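Local coordinates for D-isomer specific 2-hydroxyacid dehydrogenase family protein (Desulfovibrio vulgaris, PDB 5TX7), which probably catalyses the NAD-dependent interconversion of D-2-hydroxy acids and 2-oxo acids, working as a dimeric member of the D-isomer specific 2-hydroxyacid dehydrogenase family, at residues V5-Y10 and P32-D37; V49-V54 and R68-L73; T75-V80 and V92-G97; T100-Q105 and W289-A294. All coordinates share one frame; numbering follows the deposited sequence.

Contact 1 of 4, residues V5-Y10 and P32-D37; sequences VALDGY and PRTPSD
The hydroxyl of T34 is gripped by two hydrogen bonds: OG1 donates to the backbone L7 O at 2.7 Å and accepts from NH1 of R42 on helix 39-43. Segment 5-10 runs off the end of strand 3-6 and segment 32-37 follows strand 27-30, its neighbour in the five-stranded parallel sheet of the flavodoxin-like domain, so the contact ties together two loops at the C-terminal end of that sheet. T34 carries OG1 anti to its carbonyl carbon, and the hydroxyl meets L7 O in the carbonyl plane, on a lone pair, at a C=O...OG1 angle of 128°. The side chain of L7 crosses T34 obliquely, its CB 3.9 Å from T34 OG1.

P32 O takes one hydrogen bond, from Y10 N at 3.2 Å, again on a lone pair, with an N-H...O angle of 157°, and a looser CA-H...O contact from D8 CA at 3.4 Å. The carboxylate of D8 turns elsewhere, accepting from the backbone amides of N52 and K53.

Farther out, Y10 CB rests on P32 CB. R33 runs alongside the tyrosine, pointing the same way; its NE forms a salt bridge with D135 of the second subunit. The ring and guanidinium planes are 63° apart, and Y10 CD2 lies at the guanidinium edge, 3.4 Å from R33 NH2.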
loop_
_atom_site.group_PDB
_atom_site.type_symbol
_atom_site.label_atom_id
_atom_site.label_comp_id
_atom_site.label_asym_id
_atom_site.label_seq_id
_atom_site.Cartn_x
_atom_site.Cartn_y
_atom_site.Cartn_z
ATOM N N VAL A 5 16.002 20.736 26.986
ATOM C CA VAL A 5 15.207 19.650 27.571
ATOM C C VAL A 5 14.084 19.217 26.622
ATOM O O VAL A 5 13.273 20.049 26.188
ATOM C CB VAL A 5 14.618 20.046 28.933
ATOM C CG1 VAL A 5 13.804 18.910 29.536
ATOM C CG2 VAL A 5 15.742 20.412 29.889
ATOM N N ALA A 6 14.052 17.916 26.307
ATOM C CA ALA A 6 12.931 17.309 25.580
ATOM C C ALA A 6 11.992 16.628 26.592
ATOM O O ALA A 6 12.381 15.670 27.283
ATOM C CB ALA A 6 13.441 16.313 24.552
ATOM N N LEU A 7 10.771 17.145 26.685
ATOM C CA LEU A 7 9.806 16.680 27.678
ATOM C C LEU A 7 9.079 15.400 27.262
ATOM O O LEU A 7 8.612 14.663 28.117
ATOM C CB LEU A 7 8.795 17.793 28.020
ATOM C CG LEU A 7 9.390 19.041 28.682
ATOM C CD1 LEU A 7 8.344 20.141 28.801
ATOM C CD2 LEU A 7 9.991 18.726 30.053
ATOM N N ASP A 8 8.968 15.141 25.964
ATOM C CA ASP A 8 8.411 13.869 25.493
ATOM C C ASP A 8 9.046 13.430 24.194
ATOM O O ASP A 8 8.449 13.533 23.142
ATOM C CB ASP A 8 6.869 13.927 25.387
ATOM C CG ASP A 8 6.361 15.000 24.432
ATOM O OD1 ASP A 8 7.049 16.030 24.246
ATOM O OD2 ASP A 8 5.244 14.820 23.885
ATOM N N GLY A 9 10.278 12.947 24.301
ATOM C CA GLY A 9 11.086 12.584 23.139
ATOM C C GLY A 9 10.934 11.159 22.631
ATOM O O GLY A 9 11.464 10.818 21.565
ATOM N N TYR A 10 10.201 10.319 23.348
ATOM C CA TYR A 10 10.126 8.909 22.973
ATOM C C TYR A 10 9.481 8.700 21.598
ATOM O O TYR A 10 10.063 8.025 20.761
ATOM C CB TYR A 10 9.396 8.090 24.033
ATOM C CG TYR A 10 9.396 6.611 23.735
ATOM C CD1 TYR A 10 10.579 5.863 23.788
ATOM C CD2 TYR A 10 8.236 5.962 23.364
ATOM C CE1 TYR A 10 10.578 4.501 23.506
ATOM C CE2 TYR A 10 8.222 4.613 23.085
ATOM C CZ TYR A 10 9.389 3.873 23.152
ATOM O OH TYR A 10 9.343 2.509 22.873
ATOM N N PRO A 32 11.298 10.565 28.175
ATOM C CA PRO A 32 10.484 9.885 27.184
ATOM C C PRO A 32 9.074 10.443 27.105
ATOM O O PRO A 32 8.494 10.513 26.024
ATOM C CB PRO A 32 10.506 8.418 27.638
ATOM C CG PRO A 32 10.895 8.427 29.045
ATOM C CD PRO A 32 11.698 9.680 29.283
ATOM N N ARG A 33 8.538 10.802 28.261
ATOM C CA ARG A 33 7.287 11.551 28.380
ATOM C C ARG A 33 7.287 12.260 29.726
ATOM O O ARG A 33 8.097 11.924 30.613
ATOM C CB ARG A 33 6.084 10.619 28.279
ATOM C CG ARG A 33 6.047 9.532 29.319
ATOM C CD ARG A 33 5.150 8.362 28.899
ATOM N NE ARG A 33 5.608 7.664 27.693
ATOM C CZ ARG A 33 6.592 6.759 27.631
ATOM N NH1 ARG A 33 7.302 6.423 28.705
ATOM N NH2 ARG A 33 6.902 6.196 26.455
ATOM N N THR A 34 6.384 13.225 29.881
ATOM C CA THR A 34 6.275 13.987 31.114
ATOM C C THR A 34 4.824 14.179 31.543
ATOM O O THR A 34 4.075 14.844 30.847
ATOM C CB THR A 34 6.979 15.341 30.974
ATOM O OG1 THR A 34 8.382 15.127 30.799
ATOM C CG2 THR A 34 6.782 16.193 32.229
ATOM N N PRO A 35 4.431 13.614 32.702
ATOM C CA PRO A 35 3.087 13.980 33.228
ATOM C C PRO A 35 3.030 15.435 33.663
ATOM O O PRO A 35 4.058 16.043 33.944
ATOM C CB PRO A 35 2.872 13.022 34.413
ATOM C CG PRO A 35 4.228 12.532 34.781
ATOM C CD PRO A 35 5.122 12.633 33.566
ATOM N N SER A 36 1.823 15.981 33.700
ATOM C CA SER A 36 1.577 17.414 33.976
ATOM C C SER A 36 2.198 17.961 35.273
ATOM O O SER A 36 2.698 19.093 35.298
ATOM C CB SER A 36 0.070 17.637 34.036
ATOM O OG SER A 36 -0.505 16.672 34.907
ATOM N N ASP A 37 2.168 17.155 36.334
ATOM C CA ASP A 37 2.739 17.556 37.632
ATOM C C ASP A 37 4.275 17.609 37.675
ATOM O O ASP A 37 4.837 18.091 38.653
ATOM C CB ASP A 37 2.210 16.665 38.770
ATOM C CG ASP A 37 2.625 15.183 38.635
ATOM O OD1 ASP A 37 2.613 14.626 37.515
ATOM O OD2 ASP A 37 2.926 14.569 39.681
#

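Contact 2 of 4, residues V49-V54 and R68-L73; sequences VLTNKV and RFVSVL
Backbone hydrogen bonding carries most of this contact. Strands 49-51 and 69-72 run parallel, with their axes 5.0 Å apart at closest approach and a twist of 22° between them. The bonds alternate as a parallel ladder requires: V49 N donates to F69 O, S71 N to V49 O, T51 N to S71 O, and L73 N to T51 O, the last being the shortest at 2.8 Å. The first two acceptors are met nearly along the C=O axis, whereas L73 N stands 30° above the carbonyl plane of T51. CA-H...O contacts fill in between; V72 CA, for instance, lies 3.2 Å from T51 O.

Apolar contacts differ on the two faces. On one, L50 reaches with CD2 to S71 CB at 3.7 Å, and its CB meets L73 CD1; T302 of helix 292-310 packs against both leucines, and N305 bonds to S71 OG. L73 points toward segment 49-54, with CB and CG each 3.8 Å from T51 O and CB beside N52 CB. On the other face, the side chains of T51 and V70 cross obliquely, CG2 of T51 coming 4.1 Å from CG1 of V70.

Polar side chains gather where the strands end. T51 OG1, anti to its backbone N, donates to V54 O at 2.6 Å and pins the turning chain. N52 OD1 accepts from K53 NZ, while a water joins N52 ND2 to L73 O, which it holds at 2.8 Å. K53 also makes a cation-pi contact with W136 of the second subunit. With helix 58-62 linking the strands, this is a classic beta-alpha-beta crossover unit of a flavodoxin-like sheet.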
loop_
_atom_site.group_PDB
_atom_site.type_symbol
_atom_site.label_atom_id
_atom_site.label_comp_id
_atom_site.label_asym_id
_atom_site.label_seq_id
_atom_site.Cartn_x
_atom_site.Cartn_y
_atom_site.Cartn_z
ATOM N N VAL A 49 13.198 24.413 25.516
ATOM C CA VAL A 49 12.326 23.282 25.790
ATOM C C VAL A 49 11.786 22.734 24.453
ATOM O O VAL A 49 11.328 23.498 23.587
ATOM C CB VAL A 49 11.166 23.683 26.732
ATOM C CG1 VAL A 49 10.023 22.660 26.708
ATOM C CG2 VAL A 49 11.686 23.851 28.141
ATOM N N LEU A 50 11.840 21.409 24.297
ATOM C CA LEU A 50 11.234 20.717 23.148
ATOM C C LEU A 50 10.007 19.946 23.641
ATOM O O LEU A 50 10.096 19.202 24.624
ATOM C CB LEU A 50 12.222 19.757 22.514
ATOM C CG LEU A 50 13.598 20.348 22.170
ATOM C CD1 LEU A 50 14.522 19.229 21.689
ATOM C CD2 LEU A 50 13.461 21.478 21.138
ATOM N N THR A 51 8.869 20.174 22.988
ATOM C CA THR A 51 7.633 19.497 23.322
ATOM C C THR A 51 6.963 19.035 22.029
ATOM O O THR A 51 6.965 19.743 21.033
ATOM C CB THR A 51 6.667 20.401 24.120
ATOM O OG1 THR A 51 5.439 19.708 24.361
ATOM C CG2 THR A 51 6.338 21.723 23.386
ATOM N N ASN A 52 6.430 17.823 22.047
ATOM C CA ASN A 52 5.556 17.347 20.993
ATOM C C ASN A 52 4.122 17.629 21.445
ATOM O O ASN A 52 3.457 18.484 20.886
ATOM C CB ASN A 52 5.813 15.855 20.710
ATOM C CG ASN A 52 5.191 15.382 19.410
ATOM O OD1 ASN A 52 4.211 15.943 18.931
ATOM N ND2 ASN A 52 5.777 14.337 18.829
ATOM N N LYS A 53 3.668 16.924 22.471
ATOM C CA LYS A 53 2.303 17.068 22.980
ATOM C C LYS A 53 2.239 17.429 24.463
ATOM O O LYS A 53 1.153 17.433 25.033
ATOM C CB LYS A 53 1.505 15.768 22.731
ATOM C CG LYS A 53 1.335 15.379 21.279
ATOM C CD LYS A 53 0.524 16.392 20.483
ATOM C CE LYS A 53 0.364 15.962 19.023
ATOM N NZ LYS A 53 1.527 16.365 18.177
ATOM N N VAL A 54 3.371 17.726 25.098
ATOM C CA VAL A 54 3.352 18.173 26.495
ATOM C C VAL A 54 2.837 19.616 26.518
ATOM O O VAL A 54 3.361 20.467 25.805
ATOM C CB VAL A 54 4.728 18.073 27.156
ATOM C CG1 VAL A 54 4.695 18.675 28.559
ATOM C CG2 VAL A 54 5.156 16.609 27.225
ATOM N N ARG A 68 14.076 30.498 27.316
ATOM C CA ARG A 68 14.272 31.465 26.241
ATOM C C ARG A 68 13.703 31.046 24.891
ATOM O O ARG A 68 13.461 31.915 24.065
ATOM C CB ARG A 68 15.755 31.813 26.112
ATOM C CG ARG A 68 16.421 32.290 27.403
ATOM C CD ARG A 68 15.590 33.280 28.233
ATOM N NE ARG A 68 16.327 33.763 29.402
ATOM C CZ ARG A 68 15.927 34.724 30.237
ATOM N NH1 ARG A 68 14.761 35.350 30.057
ATOM N NH2 ARG A 68 16.721 35.080 31.257
ATOM N N PHE A 69 13.448 29.752 24.664
ATOM C CA PHE A 69 12.977 29.278 23.352
ATOM C C PHE A 69 12.251 27.941 23.419
ATOM O O PHE A 69 12.732 26.992 24.047
ATOM C CB PHE A 69 14.162 29.168 22.383
ATOM C CG PHE A 69 13.782 28.729 20.994
ATOM C CD1 PHE A 69 12.845 29.444 20.249
ATOM C CD2 PHE A 69 14.381 27.614 20.407
ATOM C CE1 PHE A 69 12.506 29.049 18.963
ATOM C CE2 PHE A 69 14.027 27.230 19.123
ATOM C CZ PHE A 69 13.095 27.943 18.406
ATOM N N VAL A 70 11.095 27.869 22.763
ATOM C CA VAL A 70 10.364 26.607 22.647
ATOM C C VAL A 70 10.303 26.155 21.191
ATOM O O VAL A 70 9.918 26.933 20.309
ATOM C CB VAL A 70 8.952 26.733 23.214
ATOM C CG1 VAL A 70 8.188 25.417 23.048
ATOM C CG2 VAL A 70 9.027 27.144 24.683
ATOM N N SER A 71 10.711 24.919 20.932
ATOM C CA SER A 71 10.489 24.332 19.616
ATOM C C SER A 71 9.525 23.155 19.752
ATOM O O SER A 71 9.716 22.281 20.602
ATOM C CB SER A 71 11.799 23.901 18.959
ATOM O OG SER A 71 11.627 23.796 17.546
ATOM N N VAL A 72 8.487 23.162 18.923
ATOM C CA VAL A 72 7.462 22.140 18.953
ATOM C C VAL A 72 7.769 21.087 17.899
ATOM O O VAL A 72 7.986 21.420 16.726
ATOM C CB VAL A 72 6.075 22.740 18.698
ATOM C CG1 VAL A 72 4.999 21.656 18.730
ATOM C CG2 VAL A 72 5.784 23.820 19.726
ATOM N N LEU A 73 7.725 19.822 18.323
ATOM C CA LEU A 73 8.127 18.668 17.516
ATOM C C LEU A 73 6.930 18.148 16.726
ATOM O O LEU A 73 6.541 16.979 16.823
ATOM C CB LEU A 73 8.707 17.567 18.417
ATOM C CG LEU A 73 9.863 17.944 19.347
ATOM C CD1 LEU A 73 10.119 16.837 20.366
ATOM C CD2 LEU A 73 11.113 18.245 18.545
HETATM O O HOH W 1 5.121 14.856 15.652
#

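Contact 3 of 4, residues T75-V80 and V92-G97; sequences TGYDKV and VSNVPG
N94 leaves the end of strand 92-93, an outermost strand of the five-stranded parallel sheet in the flavodoxin-like domain, and spans the distance to the loop that follows neighbouring strand 69-72. With chi1 at 71°, CG sits in the cleft between the backbone N and C, and this sends the amide toward the loop. CB and CG each lie 3.8 Å from T75 O, passing the same carbonyl oxygen that the tip binds. There, ND2 donates to T75 O at 2.8 Å, on a lone pair in the carbonyl plane; the acceptor lies close to the plane of the N94 amide, with an N-H...O angle of 152°. The same nitrogen sits at the edge of the Y77 ring, 3.8 Å from Y77 CE2, with ring and amide planes 70° apart.

T75 returns the bond in the other direction. Its OG1, anti to the carbonyl carbon, donates to V95 O at 3.0 Å, also on a lone pair, so T75 is held through its hydroxyl as well as its carbonyl. The two bonds tie this loop, which in relatives lines the substrate site and probably does so here, to the chain that runs on through P96 and G97 to helix 100-116.

From Y77 to V80 the chain makes a type I turn, closed by V80 N bonding to Y77 O. The turn brings V80 back over the strand, where V80 CG1 meets V92 CG1 at 4.4 Å.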
loop_
_atom_site.group_PDB
_atom_site.type_symbol
_atom_site.label_atom_id
_atom_site.label_comp_id
_atom_site.label_asym_id
_atom_site.label_seq_id
_atom_site.Cartn_x
_atom_site.Cartn_y
_atom_site.Cartn_z
ATOM N N THR A 75 3.868 19.962 13.496
ATOM C CA THR A 75 3.346 21.112 12.775
ATOM C C THR A 75 2.313 21.829 13.649
ATOM O O THR A 75 2.240 23.061 13.662
ATOM C CB THR A 75 2.694 20.669 11.454
ATOM O OG1 THR A 75 3.606 19.826 10.726
ATOM C CG2 THR A 75 2.342 21.879 10.605
ATOM N N GLY A 76 1.512 21.044 14.364
ATOM C CA GLY A 76 0.537 21.571 15.301
ATOM C C GLY A 76 1.144 21.938 16.630
ATOM O O GLY A 76 2.094 21.309 17.094
ATOM N N TYR A 77 0.582 22.969 17.243
ATOM C CA TYR A 77 1.051 23.499 18.522
ATOM C C TYR A 77 -0.151 23.875 19.405
ATOM O O TYR A 77 -0.079 24.807 20.209
ATOM C CB TYR A 77 2.005 24.691 18.278
ATOM C CG TYR A 77 1.473 25.703 17.296
ATOM C CD1 TYR A 77 0.644 26.753 17.716
ATOM C CD2 TYR A 77 1.784 25.617 15.947
ATOM C CE1 TYR A 77 0.130 27.667 16.813
ATOM C CE2 TYR A 77 1.280 26.531 15.033
ATOM C CZ TYR A 77 0.454 27.559 15.466
ATOM O OH TYR A 77 -0.060 28.474 14.561
ATOM N N ASP A 78 -1.241 23.113 19.283
ATOM C CA ASP A 78 -2.524 23.470 19.918
ATOM C C ASP A 78 -2.465 23.413 21.445
ATOM O O ASP A 78 -3.225 24.105 22.108
ATOM C CB ASP A 78 -3.683 22.592 19.387
ATOM C CG ASP A 78 -5.022 23.362 19.307
ATOM O OD1 ASP A 78 -5.055 24.483 18.733
ATOM O OD2 ASP A 78 -6.052 22.845 19.812
ATOM N N LYS A 79 -1.564 22.590 21.994
ATOM C CA LYS A 79 -1.367 22.460 23.447
ATOM C C LYS A 79 -0.345 23.465 24.039
ATOM O O LYS A 79 -0.085 23.439 25.230
ATOM C CB LYS A 79 -1.004 21.008 23.801
ATOM C CG LYS A 79 -2.142 20.021 23.504
ATOM C CD LYS A 79 -1.778 18.551 23.721
ATOM C CE LYS A 79 -2.155 18.041 25.115
ATOM N NZ LYS A 79 -1.499 16.741 25.486
ATOM N N VAL A 80 0.214 24.346 23.212
ATOM C CA VAL A 80 1.130 25.376 23.665
ATOM C C VAL A 80 0.477 26.749 23.544
ATOM O O VAL A 80 0.130 27.168 22.453
ATOM C CB VAL A 80 2.424 25.372 22.827
ATOM C CG1 VAL A 80 3.394 26.449 23.317
ATOM C CG2 VAL A 80 3.093 24.001 22.907
ATOM N N VAL A 92 8.263 30.816 19.772
ATOM C CA VAL A 92 7.869 29.415 19.655
ATOM C C VAL A 92 7.969 29.048 18.188
ATOM O O VAL A 92 7.346 29.701 17.339
ATOM C CB VAL A 92 6.434 29.145 20.159
ATOM C CG1 VAL A 92 6.103 27.669 20.068
ATOM C CG2 VAL A 92 6.287 29.600 21.598
ATOM N N SER A 93 8.743 28.010 17.895
ATOM C CA SER A 93 8.847 27.503 16.535
ATOM C C SER A 93 8.180 26.129 16.387
ATOM O O SER A 93 8.143 25.342 17.349
ATOM C CB SER A 93 10.315 27.421 16.122
ATOM O OG SER A 93 10.884 28.711 16.001
ATOM N N ASN A 94 7.670 25.852 15.181
ATOM C CA ASN A 94 7.203 24.499 14.825
ATOM C C ASN A 94 8.003 23.951 13.648
ATOM O O ASN A 94 8.996 24.556 13.253
ATOM C CB ASN A 94 5.684 24.501 14.557
ATOM C CG ASN A 94 5.302 25.194 13.266
ATOM O OD1 ASN A 94 6.115 25.881 12.620
ATOM N ND2 ASN A 94 4.045 25.029 12.888
ATOM N N VAL A 95 7.584 22.802 13.117
ATOM C CA VAL A 95 8.186 22.216 11.930
ATOM C C VAL A 95 7.091 21.848 10.924
ATOM O O VAL A 95 6.442 20.805 11.072
ATOM C CB VAL A 95 8.973 20.941 12.275
ATOM C CG1 VAL A 95 9.695 20.417 11.035
ATOM C CG2 VAL A 95 9.948 21.190 13.427
ATOM N N PRO A 96 6.867 22.692 9.905
ATOM C CA PRO A 96 5.953 22.289 8.824
ATOM C C PRO A 96 6.638 21.392 7.790
ATOM O O PRO A 96 7.861 21.426 7.659
ATOM C CB PRO A 96 5.533 23.624 8.201
ATOM C CG PRO A 96 6.685 24.536 8.458
ATOM C CD PRO A 96 7.395 24.053 9.709
ATOM N N GLY A 97 5.851 20.570 7.100
ATOM C CA GLY A 97 6.333 19.803 5.946
ATOM C C GLY A 97 7.131 18.524 6.168
ATOM O O GLY A 97 7.404 17.809 5.206
#

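Contact 4 of 4, residues T100-Q105 and W289-A294; sequences TDSVAQ and WASRTA
T100 opens helix 100-116, the helix through which the chain passes from the flavodoxin-like domain into the Rossmann-type NAD-binding domain; segment 289-294 starts helix 292-310, which carries it back. The contact thus joins the two crossings at the domain junction, the hinge region in this family.

S102, in the first turn of the helix, does most of the work. With OG anti to its backbone N (chi1 -166°), the hydroxyl projects toward the returning chain, where it accepts from S291 N at 3.1 Å with an N-H...O angle of 152° and donates to A288 O. One serine oxygen therefore bridges two backbone groups of the same bend. Its CB fits against the first turn of the other helix, 3.9 Å from A294 CB and 3.6 Å from S291 OG. The next residue, V103, turns CG2 to the backbone of W289, touching W289 N at 3.9 Å. On W289 itself, A290 CB stands over the centre of one ring face, 3.6 Å above the plane, and the indole also meets the W136 ring of the second subunit.

Facing S102, S291 is the N-cap of helix 292-310, and its hydroxyl also bonds to E145 of the second subunit. The capping bond runs from A294 N to S291 OG, 3.1 Å long and fairly straight at 156°.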
loop_
_atom_site.group_PDB
_atom_site.type_symbol
_atom_site.label_atom_id
_atom_site.label_comp_id
_atom_site.label_asym_id
_atom_site.label_seq_id
_atom_site.Cartn_x
_atom_site.Cartn_y
_atom_site.Cartn_z
ATOM N N THR A 100 4.946 15.091 4.972
ATOM C CA THR A 100 4.140 15.092 3.750
ATOM C C THR A 100 4.078 13.716 3.106
ATOM O O THR A 100 3.013 13.205 2.788
ATOM C CB THR A 100 4.719 16.080 2.709
ATOM O OG1 THR A 100 4.731 17.407 3.256
ATOM C CG2 THR A 100 3.904 16.064 1.410
ATOM N N ASP A 101 5.232 13.108 2.918
ATOM C CA ASP A 101 5.291 11.803 2.275
ATOM C C ASP A 101 4.820 10.681 3.189
ATOM O O ASP A 101 4.187 9.731 2.725
ATOM C CB ASP A 101 6.702 11.533 1.798
ATOM C CG ASP A 101 7.111 12.455 0.649
ATOM O OD1 ASP A 101 6.452 12.372 -0.411
ATOM O OD2 ASP A 101 8.087 13.236 0.804
ATOM N N SER A 102 5.138 10.785 4.484
ATOM C CA SER A 102 4.690 9.810 5.467
ATOM C C SER A 102 3.167 9.719 5.444
ATOM O O SER A 102 2.611 8.624 5.332
ATOM C CB SER A 102 5.176 10.187 6.860
ATOM O OG SER A 102 5.028 9.106 7.772
ATOM N N VAL A 103 2.506 10.876 5.487
ATOM C CA VAL A 103 1.044 10.929 5.571
ATOM C C VAL A 103 0.384 10.470 4.280
ATOM O O VAL A 103 -0.493 9.587 4.318
ATOM C CB VAL A 103 0.537 12.327 6.027
ATOM C CG1 VAL A 103 -0.980 12.446 5.948
ATOM C CG2 VAL A 103 0.970 12.570 7.491
ATOM N N ALA A 104 0.805 11.039 3.149
ATOM C CA ALA A 104 0.293 10.631 1.838
ATOM C C ALA A 104 0.409 9.115 1.578
ATOM O O ALA A 104 -0.510 8.489 1.100
ATOM C CB ALA A 104 1.006 11.397 0.745
ATOM N N GLN A 105 1.553 8.538 1.892
ATOM C CA GLN A 105 1.712 7.092 1.806
ATOM C C GLN A 105 0.831 6.301 2.773
ATOM O O GLN A 105 0.432 5.176 2.447
ATOM C CB GLN A 105 3.177 6.701 1.989
ATOM C CG GLN A 105 3.994 7.174 0.796
ATOM C CD GLN A 105 5.461 6.881 0.895
ATOM O OE1 GLN A 105 5.889 5.923 1.554
ATOM N NE2 GLN A 105 6.256 7.706 0.233
ATOM N N TRP A 289 1.970 10.289 10.519
ATOM C CA TRP A 289 3.143 11.196 10.552
ATOM C C TRP A 289 4.491 10.559 10.829
ATOM O O TRP A 289 5.523 11.235 10.723
ATOM C CB TRP A 289 2.938 12.247 11.663
ATOM C CG TRP A 289 2.938 11.617 13.048
ATOM C CD1 TRP A 289 1.888 10.995 13.665
ATOM C CD2 TRP A 289 4.053 11.505 13.951
ATOM N NE1 TRP A 289 2.280 10.517 14.893
ATOM C CE2 TRP A 289 3.601 10.810 15.092
ATOM C CE3 TRP A 289 5.389 11.935 13.906
ATOM C CZ2 TRP A 289 4.425 10.546 16.191
ATOM C CZ3 TRP A 289 6.219 11.657 14.993
ATOM C CH2 TRP A 289 5.734 10.960 16.123
ATOM N N ALA A 290 4.496 9.292 11.224
ATOM C CA ALA A 290 5.579 8.740 12.051
ATOM C C ALA A 290 6.574 7.816 11.368
ATOM O O ALA A 290 7.192 6.988 12.050
ATOM C CB ALA A 290 4.964 8.032 13.235
ATOM N N SER A 291 6.777 7.939 10.054
ATOM C CA SER A 291 7.799 7.120 9.405
ATOM C C SER A 291 9.186 7.503 9.940
ATOM O O SER A 291 9.400 8.649 10.361
ATOM C CB SER A 291 7.792 7.285 7.895
ATOM O OG SER A 291 8.338 8.550 7.534
ATOM N N ARG A 292 10.119 6.556 9.916
ATOM C CA ARG A 292 11.467 6.841 10.385
ATOM C C ARG A 292 12.109 8.011 9.614
ATOM O O ARG A 292 12.815 8.809 10.205
ATOM C CB ARG A 292 12.358 5.604 10.326
ATOM C CG ARG A 292 13.732 5.836 10.943
ATOM C CD ARG A 292 14.380 4.600 11.508
ATOM N NE ARG A 292 14.345 3.561 10.520
ATOM C CZ ARG A 292 15.122 3.536 9.441
ATOM N NH1 ARG A 292 16.039 4.498 9.210
ATOM N NH2 ARG A 292 14.975 2.530 8.577
ATOM N N THR A 293 11.840 8.108 8.310
ATOM C CA THR A 293 12.286 9.243 7.503
ATOM C C THR A 293 11.738 10.599 7.970
ATOM O O THR A 293 12.476 11.585 8.026
ATOM C CB THR A 293 11.905 9.028 6.037
ATOM O OG1 THR A 293 12.565 7.846 5.570
ATOM C CG2 THR A 293 12.309 10.211 5.160
ATOM N N ALA A 294 10.446 10.644 8.281
ATOM C CA ALA A 294 9.808 11.884 8.702
ATOM C C ALA A 294 10.327 12.350 10.065
ATOM O O ALA A 294 10.562 13.529 10.273
ATOM C CB ALA A 294 8.290 11.719 8.727
#

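The four contacts follow one another along the chain, each closing before the next opens. Contacts 1, 2 and 3 share the five-stranded parallel sheet: contacts 1 and 2 have centres about 10 Å apart and meet across neighbouring strands 3-6 and 48-51, while contacts 2 and 3, about 8 Å apart, meet across strands 69-72 and 92-93. Contact 4 is centred about 17 Å from contact 3 and about 23 Å from contact 1. Contact 3 leads into it, since strand 92-93 is followed by helix 100-116. Together they cross the sheet from edge strand 27-30 to edge strand 92-93 and then reach the domain junction of a two-domain dehydrogenase whose active site probably lies in the cleft.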